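Long-range contacts in adenosine monophosphate-protein transferase FICD homolog (Caenorhabditis elegans, PDB 5JJ6), which belongs to the Fic (Fido-domain) family and folds as a largely helical chain, present here as two copies in the assembly: residues E207-V212 / G285-L290; D262-A267 / L294-S299; G300-I305 / A339-Y344. All coordinates share one frame; numbering follows the deposited sequence.

Contact 1: E207-V212 / G285-L290; sequences EMHRRV and GRTARL. With SO4 (sulfate ion), chain D.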
# COMPACT_ATOMS: atom_id res chain seq x y z
N GLU B 207 -6.48 2.39 -12.36
CA GLU B 207 -5.29 1.55 -12.27
C GLU B 207 -4.06 2.38 -12.04
O GLU B 207 -3.16 1.99 -11.29
CB GLU B 207 -5.11 0.69 -13.53
CG GLU B 207 -6.01 -0.52 -13.56
CD GLU B 207 -5.97 -1.31 -12.26
OE1 GLU B 207 -4.87 -1.80 -11.90
OE2 GLU B 207 -7.03 -1.41 -11.61
N MET B 208 -4.01 3.52 -12.71
CA MET B 208 -2.92 4.44 -12.46
C MET B 208 -2.93 4.90 -11.00
O MET B 208 -1.88 4.94 -10.37
CB MET B 208 -2.98 5.63 -13.41
CG MET B 208 -2.31 5.34 -14.73
SD MET B 208 -2.11 6.82 -15.72
CE MET B 208 -3.80 7.41 -15.83
N HIS B 209 -4.10 5.24 -10.46
CA HIS B 209 -4.17 5.67 -9.06
C HIS B 209 -3.81 4.54 -8.10
O HIS B 209 -3.21 4.76 -7.04
CB HIS B 209 -5.56 6.21 -8.72
CG HIS B 209 -5.67 6.75 -7.33
ND1 HIS B 209 -6.26 6.06 -6.30
CD2 HIS B 209 -5.27 7.94 -6.80
CE1 HIS B 209 -6.21 6.78 -5.20
NE2 HIS B 209 -5.62 7.93 -5.47
N ARG B 210 -4.20 3.33 -8.47
CA ARG B 210 -4.00 2.16 -7.63
C ARG B 210 -2.51 1.93 -7.55
O ARG B 210 -1.99 1.53 -6.52
CB ARG B 210 -4.76 0.95 -8.20
CG ARG B 210 -4.58 -0.32 -7.41
CD ARG B 210 -5.72 -1.33 -7.64
NE ARG B 210 -5.87 -2.19 -6.45
CZ ARG B 210 -6.97 -2.25 -5.70
NH1 ARG B 210 -8.04 -1.53 -6.03
NH2 ARG B 210 -7.00 -3.05 -4.63
N ARG B 211 -1.80 2.21 -8.63
CA ARG B 211 -0.35 2.10 -8.57
C ARG B 211 0.34 3.32 -7.92
O ARG B 211 1.36 3.17 -7.23
CB ARG B 211 0.20 1.81 -9.96
CG ARG B 211 -0.09 0.37 -10.33
CD ARG B 211 0.16 0.05 -11.78
NE ARG B 211 0.09 -1.40 -12.01
CZ ARG B 211 -1.04 -2.08 -12.09
NH1 ARG B 211 -2.21 -1.45 -11.96
NH2 ARG B 211 -1.02 -3.40 -12.29
N VAL B 212 -0.21 4.51 -8.13
CA VAL B 212 0.31 5.74 -7.50
C VAL B 212 0.32 5.60 -5.99
O VAL B 212 1.30 5.93 -5.33
CB VAL B 212 -0.50 6.99 -7.90
CG1 VAL B 212 -0.25 8.13 -6.93
CG2 VAL B 212 -0.14 7.44 -9.29
N GLY B 285 -3.51 15.22 -7.42
CA GLY B 285 -2.56 15.97 -8.23
C GLY B 285 -1.58 15.12 -9.02
O GLY B 285 -1.36 15.37 -10.21
N ARG B 286 -0.98 14.12 -8.35
CA ARG B 286 -0.06 13.19 -9.01
C ARG B 286 -0.73 12.43 -10.15
O ARG B 286 -0.16 12.29 -11.24
CB ARG B 286 0.51 12.18 -8.00
CG ARG B 286 1.71 12.66 -7.19
CD ARG B 286 2.00 11.67 -6.09
NE ARG B 286 1.17 11.97 -4.93
CZ ARG B 286 1.01 11.19 -3.88
NH1 ARG B 286 1.62 10.01 -3.80
NH2 ARG B 286 0.21 11.59 -2.90
N THR B 287 -1.94 11.93 -9.90
CA THR B 287 -2.67 11.19 -10.91
C THR B 287 -3.06 12.09 -12.08
O THR B 287 -3.07 11.66 -13.22
CB THR B 287 -3.92 10.54 -10.32
OG1 THR B 287 -3.56 9.86 -9.11
CG2 THR B 287 -4.53 9.55 -11.32
N ALA B 288 -3.39 13.34 -11.77
CA ALA B 288 -3.72 14.36 -12.77
C ALA B 288 -2.53 14.70 -13.67
O ALA B 288 -2.69 14.92 -14.88
CB ALA B 288 -4.23 15.61 -12.10
N ARG B 289 -1.35 14.82 -13.07
CA ARG B 289 -0.16 15.08 -13.87
C ARG B 289 0.13 13.86 -14.71
O ARG B 289 0.64 13.95 -15.83
CB ARG B 289 1.05 15.46 -13.00
CG ARG B 289 0.87 16.79 -12.31
CD ARG B 289 2.11 17.29 -11.60
NE ARG B 289 2.44 16.55 -10.39
CZ ARG B 289 1.77 16.66 -9.25
NH1 ARG B 289 0.72 17.47 -9.18
NH2 ARG B 289 2.14 15.95 -8.19
N LEU B 290 -0.20 12.70 -14.15
CA LEU B 290 0.01 11.45 -14.86
C LEU B 290 -0.87 11.41 -16.09
O LEU B 290 -0.41 11.11 -17.19
CB LEU B 290 -0.27 10.27 -13.94
CG LEU B 290 0.55 9.01 -14.19
CD1 LEU B 290 2.04 9.30 -14.13
CD2 LEU B 290 0.15 7.97 -13.16
S SO4 D . -1.54 14.87 -4.21
O1 SO4 D . -0.55 15.95 -4.35
O2 SO4 D . -2.93 15.38 -4.21
O3 SO4 D . -1.38 14.11 -2.96
O4 SO4 D . -1.30 14.02 -5.38
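Residues 285-290 carry the end of the Fic motif (HPFxxGNGRxxR) at the start of helix 284-297, which here meets helix 202-213 with segment axes 9.9 Å apart at 130°. Arg286 bridges the packing and a bound sulfate. Its CG stands beside the backbone N, so CB, CG and CD run past sulfate O4. The bend at chi3 (-85°) then brings the guanidinium back to the anion: Arg286 NE donates to sulfate O4 over 3.2 Å, Arg286 NH2 to sulfate O3 in a nearly straight bond of 3.0 Å, and the other terminal nitrogen, NH1, lies obliquely 4.1 Å from Val212 CG1. The backbone N atoms of Gly285 and Arg286 also donate to the sulfate, a helix start expected to suit an anion. Thr287 OG1 lies in the plane of the His209 ring, at the CD2 edge, but is hydrogen-bonded to Gly283 O. The ring is pinned through NE2 to Asp282 O and through ND1 to Gly222 N, and stacks on Phe280. One turn further along the packing is apolar: Leu290 meets both Val212 and Met208 tip to tip, its CD2 3.9 Å from Val212 CG2 and 3.6 Å from Met208 SD.

Contact 2: D262-A267 / L294-S299; sequences DPIERA and LIMMRS
Asp262 OD1 is the best-held polar atom, gripped by two bonds: it takes the N-H of Ile264 over 3.0 Å on its anti lone pair, and it is hydrogen-bonded to NE2 of His114 on helix 89-120. The first bond makes Asp262 the N-cap of helix 263-277, which in this Fic-family domain packs against the C-terminal part of helix 284-297. The chain of Arg266 sets out with CG anti to the backbone N (chi1 -176°), and a bend at chi3 (57°) turns its end back over Pro263. One face of the guanidinium, toward the rim, lies over Pro263 CA, while Ser299 OG sits at the edge, in the plane. Arg266 NH2 gives Ser299 OG a weak hydrogen bond of 3.4 Å; the firmer tie of the group is NH1 to Thr258 O. Ser299 OG in turn makes a weak bond back to Ile295 O, and Ser299 CB rests 3.7 Å from Pro263 CB. Deeper in, small meets large. Ala267 CB offers only a methyl group, against which Ile295 CG2 packs at 4.1 Å and Met296 CG at 3.8 Å. Met296 is folded at both chi2 (-76°) and chi3, which curls its end toward helix 263-277 and sets SD 4.0 Å from Ile264 CA, with CE next to Ile264 CG1.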
# COMPACT_ATOMS: atom_id res chain seq x y z
N ASP B 262 -5.87 20.94 -29.94
CA ASP B 262 -4.45 20.72 -29.69
C ASP B 262 -4.22 19.81 -28.48
O ASP B 262 -4.78 20.04 -27.41
CB ASP B 262 -3.74 22.06 -29.48
CG ASP B 262 -2.23 21.98 -29.60
OD1 ASP B 262 -1.61 21.14 -28.91
OD2 ASP B 262 -1.64 22.77 -30.37
N PRO B 263 -3.40 18.75 -28.66
CA PRO B 263 -3.04 17.81 -27.61
C PRO B 263 -2.63 18.50 -26.30
O PRO B 263 -3.00 18.03 -25.23
CB PRO B 263 -1.86 17.06 -28.21
CG PRO B 263 -2.11 17.09 -29.65
CD PRO B 263 -2.75 18.41 -29.94
N ILE B 264 -1.86 19.58 -26.40
CA ILE B 264 -1.43 20.31 -25.21
C ILE B 264 -2.61 20.90 -24.44
O ILE B 264 -2.70 20.80 -23.22
CB ILE B 264 -0.47 21.43 -25.56
CG1 ILE B 264 0.81 20.86 -26.15
CG2 ILE B 264 -0.12 22.23 -24.34
CD1 ILE B 264 1.83 21.93 -26.48
N GLU B 265 -3.52 21.53 -25.16
CA GLU B 265 -4.70 22.08 -24.52
C GLU B 265 -5.62 20.98 -23.98
O GLU B 265 -6.17 21.09 -22.88
CB GLU B 265 -5.44 22.98 -25.49
CG GLU B 265 -6.29 24.00 -24.79
CD GLU B 265 -6.75 25.09 -25.72
OE1 GLU B 265 -6.17 25.21 -26.82
OE2 GLU B 265 -7.68 25.84 -25.33
N ARG B 266 -5.77 19.91 -24.75
CA ARG B 266 -6.52 18.73 -24.33
C ARG B 266 -5.96 18.23 -22.97
O ARG B 266 -6.72 17.92 -22.04
CB ARG B 266 -6.44 17.66 -25.41
CG ARG B 266 -7.26 16.42 -25.13
CD ARG B 266 -7.51 15.61 -26.40
NE ARG B 266 -6.28 15.22 -27.08
CZ ARG B 266 -6.01 15.45 -28.36
NH1 ARG B 266 -6.89 16.09 -29.12
NH2 ARG B 266 -4.86 15.06 -28.89
N ALA B 267 -4.63 18.14 -22.89
CA ALA B 267 -3.93 17.71 -21.69
C ALA B 267 -4.17 18.64 -20.49
O ALA B 267 -4.48 18.20 -19.38
CB ALA B 267 -2.45 17.58 -21.98
N LEU B 294 -0.01 11.01 -20.00
CA LEU B 294 -0.56 9.97 -20.85
C LEU B 294 -1.09 10.60 -22.13
O LEU B 294 -0.69 10.22 -23.22
CB LEU B 294 -1.67 9.22 -20.10
CG LEU B 294 -2.61 8.34 -20.91
CD1 LEU B 294 -1.84 7.19 -21.51
CD2 LEU B 294 -3.71 7.83 -20.02
N ILE B 295 -1.99 11.58 -21.98
CA ILE B 295 -2.53 12.30 -23.14
C ILE B 295 -1.43 12.87 -24.05
O ILE B 295 -1.50 12.76 -25.27
CB ILE B 295 -3.43 13.44 -22.69
CG1 ILE B 295 -4.62 12.89 -21.93
CG2 ILE B 295 -3.90 14.25 -23.88
CD1 ILE B 295 -5.55 13.96 -21.54
N MET B 296 -0.41 13.47 -23.46
CA MET B 296 0.67 14.06 -24.25
C MET B 296 1.50 13.01 -24.99
O MET B 296 1.98 13.27 -26.09
CB MET B 296 1.60 14.86 -23.34
CG MET B 296 0.98 16.10 -22.82
SD MET B 296 0.98 17.26 -24.17
CE MET B 296 2.73 17.67 -24.27
N MET B 297 1.65 11.83 -24.41
CA MET B 297 2.47 10.77 -25.00
C MET B 297 1.73 10.06 -26.13
O MET B 297 2.33 9.69 -27.14
CB MET B 297 2.89 9.75 -23.93
CG MET B 297 3.91 10.29 -22.92
SD MET B 297 4.74 9.01 -21.92
CE MET B 297 5.93 8.35 -23.09
N ARG B 298 0.41 9.89 -25.98
CA ARG B 298 -0.37 9.26 -27.04
C ARG B 298 -0.44 10.16 -28.27
O ARG B 298 -0.93 9.75 -29.32
CB ARG B 298 -1.76 8.90 -26.54
CG ARG B 298 -1.70 8.05 -25.30
CD ARG B 298 -2.94 7.21 -25.10
NE ARG B 298 -4.15 7.90 -25.48
CZ ARG B 298 -5.18 7.29 -26.05
NH1 ARG B 298 -5.10 5.99 -26.31
NH2 ARG B 298 -6.28 7.98 -26.38
N SER B 299 0.02 11.40 -28.13
CA SER B 299 0.09 12.31 -29.25
C SER B 299 1.54 12.51 -29.67
O SER B 299 1.87 13.50 -30.31
CB SER B 299 -0.55 13.65 -28.91
OG SER B 299 -1.90 13.46 -28.55

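Contact 3: G300-I305 / A339-Y344; sequences GFPPVI and ASIQRY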
# COMPACT_ATOMS: atom_id res chain seq x y z
N GLY B 300 2.40 11.58 -29.27
CA GLY B 300 3.77 11.57 -29.75
C GLY B 300 4.79 12.40 -28.99
O GLY B 300 5.88 12.62 -29.48
N PHE B 301 4.44 12.88 -27.80
CA PHE B 301 5.39 13.63 -26.99
C PHE B 301 6.19 12.72 -26.08
O PHE B 301 5.70 11.67 -25.65
CB PHE B 301 4.69 14.69 -26.14
CG PHE B 301 4.23 15.89 -26.91
CD1 PHE B 301 3.01 15.89 -27.56
CD2 PHE B 301 5.04 17.02 -27.01
CE1 PHE B 301 2.60 16.99 -28.28
CE2 PHE B 301 4.63 18.12 -27.72
CZ PHE B 301 3.41 18.11 -28.36
N PRO B 302 7.43 13.11 -25.76
CA PRO B 302 8.17 12.42 -24.71
C PRO B 302 7.49 12.71 -23.39
O PRO B 302 6.66 13.61 -23.34
CB PRO B 302 9.55 13.05 -24.78
CG PRO B 302 9.32 14.41 -25.33
CD PRO B 302 8.20 14.24 -26.32
N PRO B 303 7.85 12.00 -22.31
CA PRO B 303 7.23 12.32 -21.02
C PRO B 303 7.37 13.81 -20.65
O PRO B 303 8.41 14.43 -20.90
CB PRO B 303 7.99 11.42 -20.04
CG PRO B 303 8.31 10.24 -20.86
CD PRO B 303 8.65 10.77 -22.23
N VAL B 304 6.30 14.38 -20.12
CA VAL B 304 6.33 15.79 -19.77
C VAL B 304 6.62 15.98 -18.30
O VAL B 304 5.82 15.64 -17.42
CB VAL B 304 5.01 16.50 -20.10
CG1 VAL B 304 5.05 17.92 -19.58
CG2 VAL B 304 4.77 16.48 -21.60
N ILE B 305 7.77 16.59 -18.03
CA ILE B 305 8.18 16.77 -16.66
C ILE B 305 7.93 18.21 -16.24
O ILE B 305 8.53 19.14 -16.77
CB ILE B 305 9.66 16.39 -16.48
CG1 ILE B 305 9.82 14.89 -16.70
CG2 ILE B 305 10.16 16.77 -15.10
CD1 ILE B 305 11.24 14.42 -16.58
N ALA B 339 10.67 22.13 -23.15
CA ALA B 339 11.94 21.90 -22.47
C ALA B 339 12.32 20.41 -22.39
O ALA B 339 13.50 20.07 -22.35
CB ALA B 339 11.92 22.51 -21.08
N SER B 340 11.31 19.54 -22.32
CA SER B 340 11.52 18.09 -22.35
C SER B 340 12.10 17.64 -23.69
O SER B 340 13.18 17.02 -23.76
CB SER B 340 10.21 17.36 -22.07
OG SER B 340 9.64 17.80 -20.84
N ILE B 341 11.35 17.94 -24.75
CA ILE B 341 11.82 17.62 -26.09
C ILE B 341 13.22 18.18 -26.27
O ILE B 341 14.09 17.53 -26.81
CB ILE B 341 10.89 18.19 -27.16
CG1 ILE B 341 9.51 17.54 -27.04
CG2 ILE B 341 11.43 17.92 -28.54
CD1 ILE B 341 8.49 18.09 -27.99
N GLN B 342 13.43 19.39 -25.77
CA GLN B 342 14.73 20.04 -25.86
C GLN B 342 15.80 19.24 -25.12
O GLN B 342 16.93 19.16 -25.57
CB GLN B 342 14.65 21.47 -25.32
CG GLN B 342 15.73 22.37 -25.89
CD GLN B 342 15.64 22.45 -27.41
OE1 GLN B 342 16.14 21.57 -28.12
NE2 GLN B 342 14.97 23.48 -27.92
N ARG B 343 15.44 18.69 -23.97
CA ARG B 343 16.35 17.83 -23.21
C ARG B 343 16.83 16.69 -24.10
O ARG B 343 18.03 16.43 -24.18
CB ARG B 343 15.66 17.25 -21.98
CG ARG B 343 16.61 16.69 -20.95
CD ARG B 343 15.89 16.29 -19.68
NE ARG B 343 16.37 14.99 -19.20
CZ ARG B 343 15.86 13.82 -19.58
NH1 ARG B 343 16.36 12.69 -19.11
NH2 ARG B 343 14.85 13.79 -20.44
N TYR B 344 15.90 16.02 -24.77
CA TYR B 344 16.32 14.93 -25.66
C TYR B 344 17.09 15.39 -26.90
O TYR B 344 18.12 14.82 -27.24
CB TYR B 344 15.11 14.11 -26.10
CG TYR B 344 14.45 13.35 -24.98
CD1 TYR B 344 14.93 12.11 -24.59
CD2 TYR B 344 13.37 13.88 -24.29
CE1 TYR B 344 14.35 11.40 -23.57
CE2 TYR B 344 12.78 13.17 -23.25
CZ TYR B 344 13.28 11.93 -22.90
OH TYR B 344 12.71 11.21 -21.88
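A Schellman motif ends helix 284-297, with Gly300 as its C-prime residue at a positive phi of 87°, closed by Gly300 N to Met297 O and Phe301 N to Met296 O. The chain then leaves as an extended Phe-Pro-Pro loop that lies along helix 327-346, and the contact is mostly apolar. Pro302 is at its centre. Its ring reaches into the notch between Ile341 and Tyr344: the side chains of Pro302 and Ile341 cross at about a right angle, Pro302 CG 3.6 Å from Ile341 CG1, while Pro302 CB approaches Tyr344 CE2 obliquely, also at 3.6 Å. Ile341 has CG1 beside its own backbone N (chi1 -63°) and an outstretched CD1, which carries the branch past the proline to Phe301 CD2, 3.7 Å away. At the tip of the tyrosine, Tyr344 OH passes 4.1 Å from Pro303 CD and is hydrogen-bonded to Thr136 OG1. Ser340 OG faces the backbone of the loop at 3.6 Å from Ile305 N, yet its bond goes to His336 O, one turn back in its own helix. Three helices surround the junction: helix 89-120 touches Ile341 through Leu116 and Phe120, helix 127-148 meets Ile305 through Leu139 and His143, and helix 284-297 supports Val304 through Met296 and Pro303 through Asn293.

How the contacts relate
Helix 284-297 ties the three contacts together: contact 1 uses its start, where the sulfate sits, contact 2 its last turns, and contact 3 the loop that follows. Centres of contacts 1 and 2 are about 16 Å apart, yet they touch where Met208 CE meets Leu294 CD2 at 4.2 Å. Contacts 2 and 3, with centres about 12 Å apart, are joined by a probable hydrogen bond from Phe301 N to Met296 O (3.0 Å) and by Met296 CE, 3.6 Å from Val304 CG2. Contacts 1 and 3 do not touch; their nearest atoms are about 6 Å apart. Thus only contact 1 includes the Fic-motif residues that hold the sulfate, while contact 2 packs the far end of the helix and contact 3 the loop beyond it.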